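Local coordinates for dihydroorotase (Agrobacterium tumefaciens, PDB 2OGJ), which is a zinc-dependent esterase of the amidohydrolase superfamily that removes the acetyl group from acetyl-(R)-mandelate in vitro, at residues 148-151 / 152-156; 243-246 / 247-251; 301-304 / 305-308. All coordinates share one frame; numbering follows the deposited sequence.

Contact 1. Residues 148-151 / 152-156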
# COMPACT_ATOMS: atom_id res chain seq x y z
N GLU A 148 -10.53 5.00 -10.04
CA GLU A 148 -10.92 3.68 -10.49
C GLU A 148 -9.77 2.76 -10.89
O GLU A 148 -9.98 1.55 -11.07
CB GLU A 148 -11.95 3.79 -11.63
CG GLU A 148 -11.41 4.23 -13.00
CD GLU A 148 -11.30 5.73 -13.17
OE1 GLU A 148 -11.13 6.18 -14.32
OE2 GLU A 148 -11.38 6.48 -12.18
N LEU A 149 -8.57 3.31 -11.04
CA LEU A 149 -7.39 2.51 -11.40
C LEU A 149 -6.29 2.70 -10.37
O LEU A 149 -5.19 3.12 -10.70
CB LEU A 149 -6.83 2.90 -12.77
CG LEU A 149 -7.46 2.24 -13.98
CD1 LEU A 149 -6.78 2.75 -15.23
CD2 LEU A 149 -7.30 0.74 -13.88
N ARG A 150 -6.62 2.36 -9.12
CA ARG A 150 -5.70 2.48 -7.99
C ARG A 150 -4.66 1.36 -7.94
O ARG A 150 -3.62 1.52 -7.29
CB ARG A 150 -6.50 2.52 -6.68
CG ARG A 150 -7.40 3.73 -6.57
CD ARG A 150 -8.37 3.62 -5.41
NE ARG A 150 -7.69 3.44 -4.15
CZ ARG A 150 -8.28 3.55 -2.96
NH1 ARG A 150 -9.58 3.84 -2.90
NH2 ARG A 150 -7.59 3.37 -1.85
N ASP A 151 -4.95 0.24 -8.60
CA ASP A 151 -4.06 -0.92 -8.64
C ASP A 151 -4.70 -2.05 -9.44
O ASP A 151 -5.79 -1.87 -9.96
CB ASP A 151 -3.72 -1.37 -7.22
CG ASP A 151 -4.94 -1.53 -6.34
OD1 ASP A 151 -5.87 -2.26 -6.74
OD2 ASP A 151 -4.97 -0.91 -5.26
N ILE A 152 -4.06 -3.21 -9.54
CA ILE A 152 -4.63 -4.30 -10.33
C ILE A 152 -5.87 -4.97 -9.79
O ILE A 152 -6.46 -5.77 -10.49
CB ILE A 152 -3.62 -5.45 -10.63
CG1 ILE A 152 -2.62 -5.58 -9.49
CG2 ILE A 152 -3.00 -5.27 -12.01
CD1 ILE A 152 -3.21 -6.05 -8.22
N LYS A 153 -6.26 -4.69 -8.55
CA LYS A 153 -7.48 -5.31 -8.06
C LYS A 153 -8.65 -4.58 -8.76
O LYS A 153 -9.76 -5.11 -8.85
CB LYS A 153 -7.59 -5.22 -6.53
CG LYS A 153 -6.40 -5.85 -5.79
CD LYS A 153 -6.74 -6.37 -4.37
CE LYS A 153 -7.30 -5.31 -3.39
NZ LYS A 153 -6.32 -4.23 -3.06
N ASP A 154 -8.37 -3.38 -9.26
CA ASP A 154 -9.37 -2.59 -9.96
C ASP A 154 -9.60 -3.10 -11.39
O ASP A 154 -10.58 -2.73 -12.02
CB ASP A 154 -8.95 -1.12 -10.03
CG ASP A 154 -8.97 -0.44 -8.69
OD1 ASP A 154 -10.07 -0.31 -8.11
OD2 ASP A 154 -7.89 -0.03 -8.21
N ILE A 155 -8.69 -3.93 -11.90
CA ILE A 155 -8.81 -4.45 -13.26
C ILE A 155 -9.17 -5.94 -13.28
O ILE A 155 -8.44 -6.75 -12.74
CB ILE A 155 -7.49 -4.27 -14.04
CG1 ILE A 155 -7.11 -2.80 -14.08
CG2 ILE A 155 -7.62 -4.83 -15.45
CD1 ILE A 155 -5.76 -2.54 -14.71
N ASP A 156 -10.29 -6.29 -13.91
CA ASP A 156 -10.72 -7.68 -13.99
C ASP A 156 -10.87 -8.08 -15.44
O ASP A 156 -11.95 -7.96 -16.02
CB ASP A 156 -12.04 -7.86 -13.26
CG ASP A 156 -12.34 -9.31 -12.93
OD1 ASP A 156 -12.22 -10.17 -13.84
OD2 ASP A 156 -12.70 -9.57 -11.75
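In the loop that joins strand 128-132 to helix 157-165 of the barrel, Arg-150 and Asp-151 bend round the carboxylate of Asp-154 while Asp-151 starts a turn of its own. OD2 of Asp-154 sits between two successive peptide N-H groups, at 2.9 Å from N of Arg-150 and 3.0 Å from N of Asp-151. Both hydrogen bonds are weak, because each N-H points well off the line to the oxygen, so the carboxylate is shared rather than firmly held by either. The Asp-154 side chain, with CG turned beside its own N (chi1 -69°), reaches back across the turn to meet them.

The turn is closed in the other direction by N of Asp-154, which donates to O of Asp-151 at 3.1 Å. Beside it, OD1 of Asp-151 accepts from N of Lys-153 at 3.1 Å, met on its anti side. The first torsion of Asp-151 makes this possible: at 49° it sets CG between the backbone N and the carbonyl carbon, folding the carboxylate over the following residues. The Lys-153 chain bends at its third and fourth torsions and leaves NZ 4.2 Å from OD1 of Asp-151, beyond a salt bridge but close enough that it would probably ease the crowding of the two carboxylates, OD1 of Asp-151 being 3.3 Å from OD2 of Asp-154. On the apolar side, CD2 of Leu-149 lies against CG1 of Ile-155 at 3.6 Å.

Arg-150 sends its guanidinium outward to a salt bridge with Asp-151 of the second subunit, and Glu-148 is paired with Arg-177 of its own chain. The pattern at Asp-151 is that of an Asx turn superposed on a type I beta turn, here leading toward Asp-156, the N-cap of helix 157-165.

Contact 2. Residues 243-246 / 247-251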
# COMPACT_ATOMS: atom_id res chain seq x y z
N GLU A 243 4.59 22.73 -24.92
CA GLU A 243 5.70 23.00 -24.00
C GLU A 243 6.91 22.09 -24.26
O GLU A 243 8.01 22.34 -23.77
CB GLU A 243 5.22 22.81 -22.56
CG GLU A 243 4.34 21.58 -22.39
CD GLU A 243 4.23 21.09 -20.96
OE1 GLU A 243 4.19 21.93 -20.03
OE2 GLU A 243 4.17 19.85 -20.78
N ASP A 244 6.69 21.04 -25.04
CA ASP A 244 7.74 20.08 -25.36
C ASP A 244 7.75 19.77 -26.85
O ASP A 244 6.91 19.02 -27.34
CB ASP A 244 7.50 18.78 -24.58
CG ASP A 244 8.64 17.79 -24.70
OD1 ASP A 244 9.38 17.81 -25.71
OD2 ASP A 244 8.80 16.97 -23.76
N GLU A 245 8.72 20.34 -27.58
CA GLU A 245 8.82 20.10 -29.01
C GLU A 245 8.97 18.62 -29.35
O GLU A 245 8.58 18.19 -30.43
CB GLU A 245 10.00 20.88 -29.61
CG GLU A 245 9.71 22.35 -29.87
CD GLU A 245 8.85 22.55 -31.11
OE1 GLU A 245 8.34 23.68 -31.29
OE2 GLU A 245 8.69 21.60 -31.91
N ASP A 246 9.55 17.85 -28.43
CA ASP A 246 9.72 16.41 -28.65
C ASP A 246 8.35 15.77 -28.65
O ASP A 246 8.06 14.90 -29.49
CB ASP A 246 10.57 15.80 -27.53
CG ASP A 246 12.00 16.26 -27.58
OD1 ASP A 246 12.71 16.12 -26.56
OD2 ASP A 246 12.42 16.76 -28.64
N LEU A 247 7.51 16.20 -27.70
CA LEU A 247 6.16 15.69 -27.57
C LEU A 247 5.36 16.08 -28.81
O LEU A 247 4.67 15.25 -29.41
CB LEU A 247 5.46 16.28 -26.34
CG LEU A 247 4.25 15.53 -25.75
CD1 LEU A 247 3.20 16.53 -25.40
CD2 LEU A 247 3.67 14.51 -26.72
N PHE A 248 5.47 17.35 -29.20
CA PHE A 248 4.75 17.84 -30.36
C PHE A 248 5.12 17.03 -31.59
O PHE A 248 4.26 16.64 -32.36
CB PHE A 248 5.04 19.31 -30.65
CG PHE A 248 4.21 19.85 -31.78
CD1 PHE A 248 2.94 20.38 -31.54
CD2 PHE A 248 4.67 19.78 -33.09
CE1 PHE A 248 2.13 20.82 -32.59
CE2 PHE A 248 3.88 20.22 -34.15
CZ PHE A 248 2.60 20.73 -33.90
N ASN A 249 6.41 16.77 -31.77
CA ASN A 249 6.88 16.02 -32.91
C ASN A 249 6.35 14.61 -32.88
O ASN A 249 6.05 14.02 -33.93
CB ASN A 249 8.41 16.09 -32.99
CG ASN A 249 8.88 17.52 -33.15
OD1 ASN A 249 8.29 18.31 -33.90
ND2 ASN A 249 9.96 17.87 -32.45
N LEU A 250 6.21 14.04 -31.69
CA LEU A 250 5.70 12.69 -31.59
C LEU A 250 4.19 12.65 -31.87
O LEU A 250 3.71 11.77 -32.57
CB LEU A 250 6.01 12.11 -30.20
CG LEU A 250 5.57 10.65 -29.98
CD1 LEU A 250 6.16 9.78 -31.06
CD2 LEU A 250 6.00 10.17 -28.62
N ALA A 251 3.45 13.62 -31.35
CA ALA A 251 2.00 13.68 -31.56
C ALA A 251 1.70 13.80 -33.05
O ALA A 251 0.80 13.14 -33.58
CB ALA A 251 1.42 14.86 -30.81
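Asp-244 is the N-cap of helix 245-253, its OD1 accepting from the amides of Leu-247 and Asp-246. The bond from N of Leu-247 to OD1 of Asp-244 measures 3.2 Å, and the N-H approaches from above the carboxylate, 77° out of its plane. The same oxygen takes a second, weak bond from N of Asp-246 at 2.7 Å. CG lies anti to the backbone N of Asp-244 (chi1 -172°), which swings the carboxylate beside the first turn, where these amides have no preceding turn to serve them.

Main-chain bonds take over from there. N of Phe-248 donates to O of Asp-244 at 2.9 Å, and N of Leu-250 reaches O of Asp-246 at 3.0 Å.

Carbon contacts are few: CB of Asp-244 meets CB of Leu-247 at 3.7 Å, the two side chains running at about a right angle.

The charged ends find partners beyond the helix start. OD2 of Asp-244 and OD1 of Asp-246 form salt bridges with Lys-196 and Lys-199 of the fourth subunit, whereas Glu-245 pairs with Arg-281 of its own chain, which also makes a cation-pi contact with Phe-248. Leu-247 and Leu-250 rest on helix 216-222, and helix 245-253 forms the crossover between the adjacent parallel strands 228-230 and 260-262.

Contact 3. Residues 301-304 / 305-308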
# COMPACT_ATOMS: atom_id res chain seq x y z
N VAL A 301 -17.29 24.07 -20.90
CA VAL A 301 -17.95 23.53 -22.07
C VAL A 301 -19.44 23.75 -22.00
O VAL A 301 -20.07 23.37 -21.02
CB VAL A 301 -17.76 22.01 -22.12
CG1 VAL A 301 -18.17 21.46 -23.47
CG2 VAL A 301 -16.34 21.68 -21.79
N TRP A 302 -20.04 24.37 -23.00
CA TRP A 302 -21.48 24.51 -22.87
C TRP A 302 -22.12 23.34 -23.63
O TRP A 302 -22.97 22.63 -23.10
CB TRP A 302 -21.94 25.86 -23.43
CG TRP A 302 -21.44 27.03 -22.60
CD1 TRP A 302 -21.40 27.12 -21.23
CD2 TRP A 302 -21.00 28.30 -23.09
NE1 TRP A 302 -20.97 28.36 -20.85
CE2 TRP A 302 -20.71 29.10 -21.97
CE3 TRP A 302 -20.81 28.83 -24.38
CZ2 TRP A 302 -20.25 30.42 -22.09
CZ3 TRP A 302 -20.36 30.14 -24.50
CH2 TRP A 302 -20.08 30.92 -23.35
N ASP A 303 -21.65 23.12 -24.85
CA ASP A 303 -22.18 22.06 -25.67
C ASP A 303 -21.25 21.85 -26.85
O ASP A 303 -20.30 22.61 -27.04
CB ASP A 303 -23.57 22.44 -26.15
CG ASP A 303 -23.64 23.88 -26.67
OD1 ASP A 303 -24.73 24.49 -26.53
OD2 ASP A 303 -22.64 24.41 -27.21
N LEU A 304 -21.51 20.81 -27.64
CA LEU A 304 -20.70 20.49 -28.80
C LEU A 304 -20.59 21.66 -29.78
O LEU A 304 -19.51 21.94 -30.32
CB LEU A 304 -21.28 19.27 -29.51
CG LEU A 304 -20.36 18.66 -30.56
CD1 LEU A 304 -19.11 18.17 -29.85
CD2 LEU A 304 -21.06 17.52 -31.30
N ALA A 305 -21.71 22.35 -30.01
CA ALA A 305 -21.74 23.47 -30.94
C ALA A 305 -20.73 24.55 -30.53
O ALA A 305 -19.98 25.07 -31.36
CB ALA A 305 -23.15 24.06 -31.03
N THR A 306 -20.70 24.90 -29.24
CA THR A 306 -19.75 25.90 -28.77
C THR A 306 -18.31 25.40 -28.97
O THR A 306 -17.42 26.18 -29.31
CB THR A 306 -19.98 26.23 -27.27
OG1 THR A 306 -21.32 26.69 -27.06
CG2 THR A 306 -18.99 27.30 -26.80
N THR A 307 -18.11 24.11 -28.75
CA THR A 307 -16.79 23.50 -28.88
C THR A 307 -16.38 23.54 -30.35
O THR A 307 -15.20 23.76 -30.66
CB THR A 307 -16.81 22.03 -28.34
OG1 THR A 307 -17.12 22.04 -26.94
CG2 THR A 307 -15.46 21.32 -28.54
N MSE A 308 -17.35 23.32 -31.25
CA MSE A 308 -17.07 23.36 -32.68
C MSE A 308 -16.70 24.81 -33.05
O MSE A 308 -15.86 25.03 -33.91
CB MSE A 308 -18.29 22.92 -33.49
CG MSE A 308 -18.74 21.48 -33.25
SE MSE A 308 -20.42 21.08 -33.84
CE MSE A 308 -20.17 21.08 -35.53
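The indole of Trp-302 and the carboxylate of Asp-303 both receive Thr-306. OG1 of Thr-306 lies at the edge of the indole, in its plane and 3.5 Å from CE3, while the methyl CG2 of Thr-306 comes obliquely to the same CE3 at 3.4 Å. Both branches of Thr-306 thus meet the six-membered ring at CE3.

At the carboxylate, OD2 of Asp-303 is gripped twice by Thr-306. OG1 of Thr-306 donates to it at 2.6 Å on the syn side, and N of Thr-306 donates at 2.9 Å almost in line with the C-O bond; the two donors arrive from opposite faces of the carboxylate plane. Asp-303 is the N-cap of helix 304-313, and its first torsion (chi1 46°) tucks CG between its own N and carbonyl carbon, bringing OD2 to the amide of Thr-306. The other oxygen, OD1, accepts from N of Tyr-392, so both ends of the capping group are held and its rotation should be well fixed.

The carbonyl of Asp-303 is also used twice. N of Thr-307 donates to O of Asp-303 at 3.2 Å in the carbonyl plane, and OG1 of Thr-307 donates to that same O at 3.2 Å from above the plane. With OG1 beside its own backbone N (chi1 -63°), Thr-307 turns its hydroxyl back along the helix. Across the first turn, CG of Leu-304 packs against SE of the selenomethionine Met-308 at 4.1 Å.

Around this buried helix start, Leu-304, Ala-305 and Met-308 lean on Trp-73 of strand 68-75, Ala-305 and Met-308 also touch strand 368-382, and Trp-302 packs on Leu-359 and Ala-361 of strand 348-362.

In the fold
Contacts 2 and 3 are both aspartate-capped helix starts, whereas contact 1 is an Asx-type turn just ahead of one. They lie far apart: the centres of contacts 1 and 2 are about 30 Å apart, those of 1 and 3 about 33 Å, and those of 2 and 3 about 27 Å. Contact 3 is the most central and is untouched by other chains, with the side chain of Val-301 about 6 Å from that of the zinc ligand Asp-291. Contact 1 approaches the zinc site only through the side chain of Glu-148, about 8 Å from a zinc ion, and it also meets two other subunits. Contact 2 is also peripheral, with the side chain of Leu-247 about 11 Å from that of the zinc ligand His-231, and faces a fourth subunit.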